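Local coordinates for crystal protein (Bacillus thuringiensis serovar dakota, PDB 2ZTB), which is the activated form of parasporin-2, a mainly beta-strand toxin that recognises cancer cells and, as in related aerolysin-type toxins, probably acts by forming membrane pores, at residues I82-L88 against R169-T175; T101-S105 against T153-S157. All coordinates share one frame; numbering follows the deposited sequence.

How the contacts relate
Both contacts are antiparallel strand pairings toward the same end of this elongated chain, with centres about 12 Å apart. Contact 1 joins strands 61-90 and 168-199; contact 2 joins strands 96-116 and 147-164, which lie between those two in sequence. The pairs pack against each other: A84 CB lies 3.2 Å from T103 O, and L174 CD2 lies 3.5 Å from V156 O, while the end of I102 reaches both I172 and D86. One 1,2-ethanediol, probably from the crystallisation liquor, spans the two, hydrogen-bonded to D86 of contact 1 and T103 of contact 2. A lutetium ion lies about 14 Å from the side chain of T175, too far for coordination.

Contact 1. Residues I82-L88 against R169-T175; sequences ILAQDTL and RRTIQLT. With EDO (1,2-ethanediol), chain G.
L83 and A84 both face L174 in a classic beta bulge, within an antiparallel pairing of strands 61-90 and 168-199 in an elongated, probably aerolysin-type fold. L174 O takes two N-H groups: L83 N at 2.7 Å, nearly in line with the carbonyl, and A84 N at 3.3 Å in its plane, on a lone pair. Beyond the bulge the ladder is regular, with D86 paired to I172 and L88 to R170. On the face of A84 and L88, A84 CB meets L174 CB at 3.8 Å, and L88 CD1 touches I172 CD1 with the two side chains slanting across each other. R170 shares this face, but its end leads away to T163 O and Q243 O. The other face is more polar. Q85 and Q173 lie side by side, pointing the same way, their amide planes 41° apart; Q85 CG also rests on T171 CG2 at 3.5 Å. I82 CD1 touches both T175 CG2 and the amide end of Q173. T87 and T171 each set the hydroxyl beside the backbone N (chi1 -60° and -58°) and the methyl anti to it; the hydroxyls meet in a hydrogen bond, OG1 to OG1, of 3.2 Å.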
ATOM      1  N   ILE A  82       1.300  27.386 -12.457  1.00 59.16           N
ATOM      2  CA  ILE A  82       1.363  28.684 -11.801  1.00 57.39           C
ATOM      3  C   ILE A  82       1.005  28.517 -10.335  1.00 56.59           C
ATOM      4  O   ILE A  82      -0.116  28.105  -9.998  1.00 56.14           O
ATOM      5  CB  ILE A  82       0.396  29.722 -12.435  1.00 57.55           C
ATOM      6  CG1 ILE A  82       0.397  29.666 -13.971  1.00 57.97           C
ATOM      7  CG2 ILE A  82       0.697  31.128 -11.933  1.00 56.25           C
ATOM      8  CD1 ILE A  82       1.710  29.920 -14.636  1.00 59.45           C
ATOM      9  N   LEU A  83       1.963  28.830  -9.467  1.00 55.68           N
ATOM     10  CA  LEU A  83       1.748  28.762  -8.023  1.00 55.16           C
ATOM     11  C   LEU A  83       1.336  30.105  -7.445  1.00 54.77           C
ATOM     12  O   LEU A  83       0.696  30.168  -6.398  1.00 54.86           O
ATOM     13  CB  LEU A  83       2.994  28.249  -7.293  1.00 54.91           C
ATOM     14  CG  LEU A  83       3.488  26.817  -7.531  1.00 55.97           C
ATOM     15  CD1 LEU A  83       4.513  26.455  -6.447  1.00 55.39           C
ATOM     16  CD2 LEU A  83       2.340  25.798  -7.557  1.00 55.14           C
ATOM     17  N   ALA A  84       1.714  31.180  -8.122  1.00 54.45           N
ATOM     18  CA  ALA A  84       1.370  32.524  -7.682  1.00 54.29           C
ATOM     19  C   ALA A  84       1.391  33.429  -8.883  1.00 54.33           C
ATOM     20  O   ALA A  84       2.126  33.181  -9.834  1.00 54.35           O
ATOM     21  CB  ALA A  84       2.348  33.023  -6.628  1.00 53.98           C
ATOM     22  N   GLN A  85       0.567  34.467  -8.841  1.00 54.57           N
ATOM     23  CA  GLN A  85       0.520  35.450  -9.896  1.00 54.85           C
ATOM     24  C   GLN A  85       0.096  36.809  -9.350  1.00 55.29           C
ATOM     25  O   GLN A  85      -0.903  36.923  -8.649  1.00 54.77           O
ATOM     26  CB  GLN A  85      -0.423  34.998 -11.008  1.00 54.96           C
ATOM     27  CG  GLN A  85      -0.309  35.842 -12.258  1.00 54.83           C
ATOM     28  CD  GLN A  85      -1.292  35.453 -13.326  1.00 55.13           C
ATOM     29  OE1 GLN A  85      -2.165  36.235 -13.679  1.00 58.85           O
ATOM     30  NE2 GLN A  85      -1.148  34.260 -13.866  1.00 54.05           N
ATOM     31  N   ASP A  86       0.873  37.834  -9.694  1.00 56.10           N
ATOM     32  CA  ASP A  86       0.649  39.192  -9.230  1.00 57.17           C
ATOM     33  C   ASP A  86       0.835  40.161 -10.386  1.00 57.62           C
ATOM     34  O   ASP A  86       1.705  39.980 -11.237  1.00 57.53           O
ATOM     35  CB  ASP A  86       1.598  39.536  -8.072  1.00 57.35           C
ATOM     36  CG  ASP A  86       1.223  38.821  -6.773  1.00 59.95           C
ATOM     37  OD1 ASP A  86       0.189  39.177  -6.158  1.00 62.91           O
ATOM     38  OD2 ASP A  86       1.947  37.888  -6.366  1.00 61.59           O
ATOM     39  N   THR A  87      -0.002  41.189 -10.417  1.00 58.22           N
ATOM     40  CA  THR A  87       0.069  42.192 -11.459  1.00 58.76           C
ATOM     41  C   THR A  87       0.376  43.536 -10.833  1.00 59.69           C
ATOM     42  O   THR A  87      -0.262  43.918  -9.853  1.00 59.98           O
ATOM     43  CB  THR A  87      -1.241  42.231 -12.267  1.00 58.69           C
ATOM     44  OG1 THR A  87      -1.447  40.946 -12.873  1.00 57.19           O
ATOM     45  CG2 THR A  87      -1.190  43.302 -13.353  1.00 57.80           C
ATOM     46  N   LEU A  88       1.383  44.221 -11.376  1.00 60.65           N
ATOM     47  CA  LEU A  88       1.712  45.589 -10.988  1.00 61.77           C
ATOM     48  C   LEU A  88       1.115  46.576 -11.991  1.00 62.55           C
ATOM     49  O   LEU A  88       1.363  46.475 -13.194  1.00 62.54           O
ATOM     50  CB  LEU A  88       3.234  45.785 -10.895  1.00 61.62           C
ATOM     51  CG  LEU A  88       4.024  45.025  -9.820  1.00 62.15           C
ATOM     52  CD1 LEU A  88       5.532  45.176 -10.024  1.00 60.30           C
ATOM     53  CD2 LEU A  88       3.622  45.475  -8.410  1.00 62.76           C
ATOM     54  N   ARG A 169       0.390  47.740 -17.218  1.00 61.41           N
ATOM     55  CA  ARG A 169       0.468  46.751 -16.162  1.00 61.09           C
ATOM     56  C   ARG A 169       1.503  45.707 -16.560  1.00 60.19           C
ATOM     57  O   ARG A 169       1.826  45.554 -17.743  1.00 59.92           O
ATOM     58  CB  ARG A 169      -0.898  46.097 -15.929  1.00 61.55           C
ATOM     59  CG  ARG A 169      -1.547  45.563 -17.193  1.00 63.40           C
ATOM     60  CD  ARG A 169      -3.050  45.414 -17.035  1.00 66.66           C
ATOM     61  NE  ARG A 169      -3.692  45.044 -18.298  1.00 69.08           N
ATOM     62  CZ  ARG A 169      -3.620  43.831 -18.857  1.00 70.49           C
ATOM     63  NH1 ARG A 169      -2.914  42.854 -18.280  1.00 70.00           N
ATOM     64  NH2 ARG A 169      -4.247  43.598 -20.006  1.00 70.30           N
ATOM     65  N   ARG A 170       2.009  44.987 -15.565  1.00 59.21           N
ATOM     66  CA  ARG A 170       3.009  43.955 -15.783  1.00 57.84           C
ATOM     67  C   ARG A 170       2.777  42.804 -14.815  1.00 57.06           C
ATOM     68  O   ARG A 170       2.773  43.006 -13.598  1.00 56.88           O
ATOM     69  CB  ARG A 170       4.417  44.548 -15.615  1.00 57.93           C
ATOM     70  CG  ARG A 170       5.493  43.733 -16.287  1.00 57.55           C
ATOM     71  CD  ARG A 170       6.744  44.539 -16.619  1.00 57.16           C
ATOM     72  NE  ARG A 170       7.685  43.669 -17.320  1.00 56.22           N
ATOM     73  CZ  ARG A 170       8.986  43.891 -17.463  1.00 56.56           C
ATOM     74  NH1 ARG A 170       9.562  44.979 -16.959  1.00 55.82           N
ATOM     75  NH2 ARG A 170       9.718  43.001 -18.119  1.00 56.95           N
ATOM     76  N   THR A 171       2.586  41.606 -15.368  1.00 55.89           N
ATOM     77  CA  THR A 171       2.313  40.395 -14.591  1.00 55.13           C
ATOM     78  C   THR A 171       3.591  39.607 -14.245  1.00 54.77           C
ATOM     79  O   THR A 171       4.493  39.449 -15.082  1.00 54.84           O
ATOM     80  CB  THR A 171       1.301  39.468 -15.330  1.00 55.04           C
ATOM     81  OG1 THR A 171       0.086  40.183 -15.560  1.00 55.00           O
ATOM     82  CG2 THR A 171       0.967  38.253 -14.516  1.00 53.64           C
ATOM     83  N   ILE A 172       3.650  39.138 -13.001  1.00 53.82           N
ATOM     84  CA  ILE A 172       4.735  38.299 -12.496  1.00 53.15           C
ATOM     85  C   ILE A 172       4.128  36.986 -12.001  1.00 52.61           C
ATOM     86  O   ILE A 172       3.139  36.999 -11.279  1.00 52.41           O
ATOM     87  CB  ILE A 172       5.504  38.988 -11.334  1.00 53.18           C
ATOM     88  CG1 ILE A 172       6.134  40.308 -11.801  1.00 54.17           C
ATOM     89  CG2 ILE A 172       6.565  38.067 -10.740  1.00 52.21           C
ATOM     90  CD1 ILE A 172       5.349  41.535 -11.400  1.00 54.99           C
ATOM     91  N   GLN A 173       4.711  35.862 -12.410  1.00 51.92           N
ATOM     92  CA  GLN A 173       4.257  34.555 -11.952  1.00 52.00           C
ATOM     93  C   GLN A 173       5.341  33.799 -11.216  1.00 50.93           C
ATOM     94  O   GLN A 173       6.521  33.949 -11.513  1.00 50.27           O
ATOM     95  CB  GLN A 173       3.738  33.702 -13.122  1.00 51.98           C
ATOM     96  CG  GLN A 173       2.708  34.429 -14.013  1.00 53.98           C
ATOM     97  CD  GLN A 173       2.425  33.692 -15.309  1.00 54.18           C
ATOM     98  OE1 GLN A 173       3.337  33.173 -15.951  1.00 57.46           O
ATOM     99  NE2 GLN A 173       1.156  33.657 -15.710  1.00 55.87           N
ATOM    100  N   LEU A 174       4.920  32.987 -10.245  1.00 50.42           N
ATOM    101  CA  LEU A 174       5.778  31.966  -9.676  1.00 49.95           C
ATOM    102  C   LEU A 174       5.327  30.640 -10.261  1.00 49.43           C
ATOM    103  O   LEU A 174       4.157  30.265 -10.142  1.00 49.61           O
ATOM    104  CB  LEU A 174       5.699  31.950  -8.146  1.00 50.02           C
ATOM    105  CG  LEU A 174       6.561  30.909  -7.408  1.00 50.76           C
ATOM    106  CD1 LEU A 174       8.046  31.159  -7.591  1.00 50.14           C
ATOM    107  CD2 LEU A 174       6.215  30.900  -5.943  1.00 50.61           C
ATOM    108  N   THR A 175       6.244  29.937 -10.914  1.00 48.97           N
ATOM    109  CA  THR A 175       5.892  28.689 -11.571  1.00 48.50           C
ATOM    110  C   THR A 175       6.735  27.535 -11.059  1.00 48.43           C
ATOM    111  O   THR A 175       7.816  27.744 -10.531  1.00 47.82           O
ATOM    112  CB  THR A 175       6.038  28.775 -13.098  1.00 48.81           C
ATOM    113  OG1 THR A 175       7.432  28.742 -13.449  1.00 49.58           O
ATOM    114  CG2 THR A 175       5.375  30.064 -13.653  1.00 47.86           C
TER
HETATM  115  C1  EDO G1008       1.373  37.079  -2.805  1.00 70.81           C
HETATM  116  O1  EDO G1008       2.073  36.527  -3.929  1.00 67.17           O
HETATM  117  C2  EDO G1008      -0.069  36.580  -2.819  1.00 72.13           C
HETATM  118  O2  EDO G1008      -0.696  36.762  -1.540  1.00 73.99           O

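Contact 2. Residues T101-S105 against T153-S157. With EDO (1,2-ethanediol), chain F; EDO (1,2-ethanediol), chain G.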
ATOM      1  N   THR A 101       7.743  40.836  -3.476  1.00 52.01           N
ATOM      2  CA  THR A 101       7.834  39.450  -3.096  1.00 51.24           C
ATOM      3  C   THR A 101       6.567  38.725  -3.560  1.00 50.91           C
ATOM      4  O   THR A 101       5.461  39.150  -3.269  1.00 50.68           O
ATOM      5  CB  THR A 101       8.031  39.294  -1.566  1.00 51.27           C
ATOM      6  OG1 THR A 101       9.266  39.913  -1.179  1.00 51.00           O
ATOM      7  CG2 THR A 101       8.063  37.823  -1.171  1.00 50.16           C
ATOM      8  N   ILE A 102       6.756  37.647  -4.312  1.00 50.32           N
ATOM      9  CA  ILE A 102       5.666  36.801  -4.770  1.00 49.91           C
ATOM     10  C   ILE A 102       5.750  35.456  -4.001  1.00 49.27           C
ATOM     11  O   ILE A 102       6.827  34.889  -3.854  1.00 48.96           O
ATOM     12  CB  ILE A 102       5.654  36.663  -6.352  1.00 50.23           C
ATOM     13  CG1 ILE A 102       4.453  35.839  -6.830  1.00 51.13           C
ATOM     14  CG2 ILE A 102       6.937  35.998  -6.901  1.00 49.40           C
ATOM     15  CD1 ILE A 102       4.015  36.137  -8.290  1.00 50.38           C
ATOM     16  N   THR A 103       4.611  34.987  -3.488  1.00 48.85           N
ATOM     17  CA  THR A 103       4.545  33.841  -2.593  1.00 48.44           C
ATOM     18  C   THR A 103       3.500  32.850  -3.069  1.00 49.17           C
ATOM     19  O   THR A 103       2.395  33.236  -3.441  1.00 48.54           O
ATOM     20  CB  THR A 103       4.229  34.266  -1.127  1.00 48.23           C
ATOM     21  OG1 THR A 103       5.137  35.290  -0.712  1.00 46.78           O
ATOM     22  CG2 THR A 103       4.378  33.086  -0.160  1.00 48.10           C
ATOM     23  N   GLY A 104       3.874  31.568  -3.073  1.00 50.38           N
ATOM     24  CA  GLY A 104       2.959  30.470  -3.352  1.00 51.11           C
ATOM     25  C   GLY A 104       3.145  29.350  -2.340  1.00 52.44           C
ATOM     26  O   GLY A 104       4.170  29.273  -1.665  1.00 51.70           O
ATOM     27  N   SER A 105       2.133  28.491  -2.207  1.00 53.88           N
ATOM     28  CA  SER A 105       2.316  27.232  -1.496  1.00 55.24           C
ATOM     29  C   SER A 105       1.749  26.041  -2.231  1.00 55.32           C
ATOM     30  O   SER A 105       0.779  26.141  -2.982  1.00 56.12           O
ATOM     31  CB  SER A 105       1.815  27.272  -0.053  1.00 55.34           C
ATOM     32  OG  SER A 105       0.472  27.664   0.008  1.00 58.62           O
ATOM     33  N   THR A 153       3.573  20.767   3.655  1.00 55.30           N
ATOM     34  CA  THR A 153       3.386  22.049   2.969  1.00 55.70           C
ATOM     35  C   THR A 153       4.721  22.721   2.593  1.00 55.35           C
ATOM     36  O   THR A 153       5.574  22.887   3.466  1.00 55.29           O
ATOM     37  CB  THR A 153       2.649  23.033   3.907  1.00 55.93           C
ATOM     38  OG1 THR A 153       1.626  22.340   4.636  1.00 56.83           O
ATOM     39  CG2 THR A 153       2.059  24.219   3.127  1.00 56.54           C
ATOM     40  N   ILE A 154       4.890  23.109   1.323  1.00 54.52           N
ATOM     41  CA  ILE A 154       6.030  23.938   0.897  1.00 54.08           C
ATOM     42  C   ILE A 154       5.557  25.332   0.532  1.00 53.12           C
ATOM     43  O   ILE A 154       4.725  25.479  -0.360  1.00 53.32           O
ATOM     44  CB  ILE A 154       6.899  23.331  -0.281  1.00 54.32           C
ATOM     45  CG1 ILE A 154       8.059  24.275  -0.666  1.00 55.41           C
ATOM     46  CG2 ILE A 154       6.109  23.128  -1.538  1.00 55.70           C
ATOM     47  CD1 ILE A 154       9.233  23.604  -1.474  1.00 54.77           C
ATOM     48  N   THR A 155       6.074  26.339   1.242  1.00 51.69           N
ATOM     49  CA  THR A 155       5.827  27.746   0.937  1.00 50.98           C
ATOM     50  C   THR A 155       7.090  28.300   0.276  1.00 50.04           C
ATOM     51  O   THR A 155       8.197  28.135   0.800  1.00 49.53           O
ATOM     52  CB  THR A 155       5.481  28.571   2.222  1.00 50.78           C
ATOM     53  OG1 THR A 155       4.360  27.974   2.877  1.00 55.09           O
ATOM     54  CG2 THR A 155       5.099  29.960   1.887  1.00 50.20           C
ATOM     55  N   VAL A 156       6.921  28.943  -0.876  1.00 48.82           N
ATOM     56  CA  VAL A 156       8.043  29.518  -1.615  1.00 48.25           C
ATOM     57  C   VAL A 156       7.791  30.995  -1.898  1.00 48.23           C
ATOM     58  O   VAL A 156       6.802  31.345  -2.548  1.00 47.99           O
ATOM     59  CB  VAL A 156       8.335  28.742  -2.956  1.00 48.08           C
ATOM     60  CG1 VAL A 156       9.466  29.401  -3.748  1.00 47.39           C
ATOM     61  CG2 VAL A 156       8.671  27.295  -2.687  1.00 47.22           C
ATOM     62  N   SER A 157       8.674  31.849  -1.380  1.00 47.96           N
ATOM     63  CA  SER A 157       8.677  33.268  -1.694  1.00 48.65           C
ATOM     64  C   SER A 157       9.879  33.631  -2.556  1.00 48.41           C
ATOM     65  O   SER A 157      10.969  33.102  -2.363  1.00 47.78           O
ATOM     66  CB  SER A 157       8.748  34.106  -0.414  1.00 49.00           C
ATOM     67  OG  SER A 157       7.509  34.087   0.260  1.00 51.84           O
TER
HETATM   68  C1  EDO F1007       7.701  32.472   3.352  1.00 65.25           C
HETATM   69  O1  EDO F1007       7.303  32.413   1.974  1.00 66.04           O
HETATM   70  C2  EDO F1007       8.473  31.195   3.645  1.00 62.07           C
HETATM   71  O2  EDO F1007       8.766  30.589   2.382  1.00 59.77           O
HETATM   72  C1  EDO G1008       1.373  37.079  -2.805  1.00 70.81           C
HETATM   73  O1  EDO G1008       2.073  36.527  -3.929  1.00 67.17           O
HETATM   74  C2  EDO G1008      -0.069  36.580  -2.819  1.00 72.13           C
HETATM   75  O2  EDO G1008      -0.696  36.762  -1.540  1.00 73.99           O
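T103 OG1 and S157 OG form a 2.8 Å hydrogen bond across the non-hydrogen-bonded pair they make in the antiparallel pairing of strands 96-116 and 147-164, a side-chain link where the backbones make none. The S157 hydroxyl is bordered by two threonine methyls: T103 CG2 lies 3.3 Å from S157 OG, and T101 CG2 packs on S157 CB at 3.9 Å. In T103 the methyl is anti to the backbone N and the hydroxyl beside it (chi1 -52°), which turns OG1 to the serine while CG2 runs on toward the methyl of T155. S105 and T155 form the next non-hydrogen-bonded pair on this face, where S105 CB sits 3.9 Å from T155 OG1.

Between these pairs, G104 and V156 exchange two backbone hydrogen bonds. V156 N to G104 O is 2.9 Å and nearly straight at 171°; G104 N to V156 O approaches with the donor tilted from the carbonyl plane. CA-H...O contacts, such as S105 CA to I154 O, flank this ring.

Two 1,2-ethanediol molecules, probably from the crystallisation liquor, add to these contacts. One donates from O2 to T155 O; its O1 is modelled so close to S157 OG that this second link is doubtful. T103 N gives a straight hydrogen bond (170°) to O1 of the other, which in turn donates to D86 OD2.

Farther out, backbone bonds of I102 with K158 and of I154 with F106 continue the ladder at both ends, consistent with the long-stranded body of aerolysin-type toxins. The threonine and serine face is largely exposed, whereas buried I102 packs on A84 and D86 of strand 61-90, and I154 and V156 rest on F238 of strand 223-247.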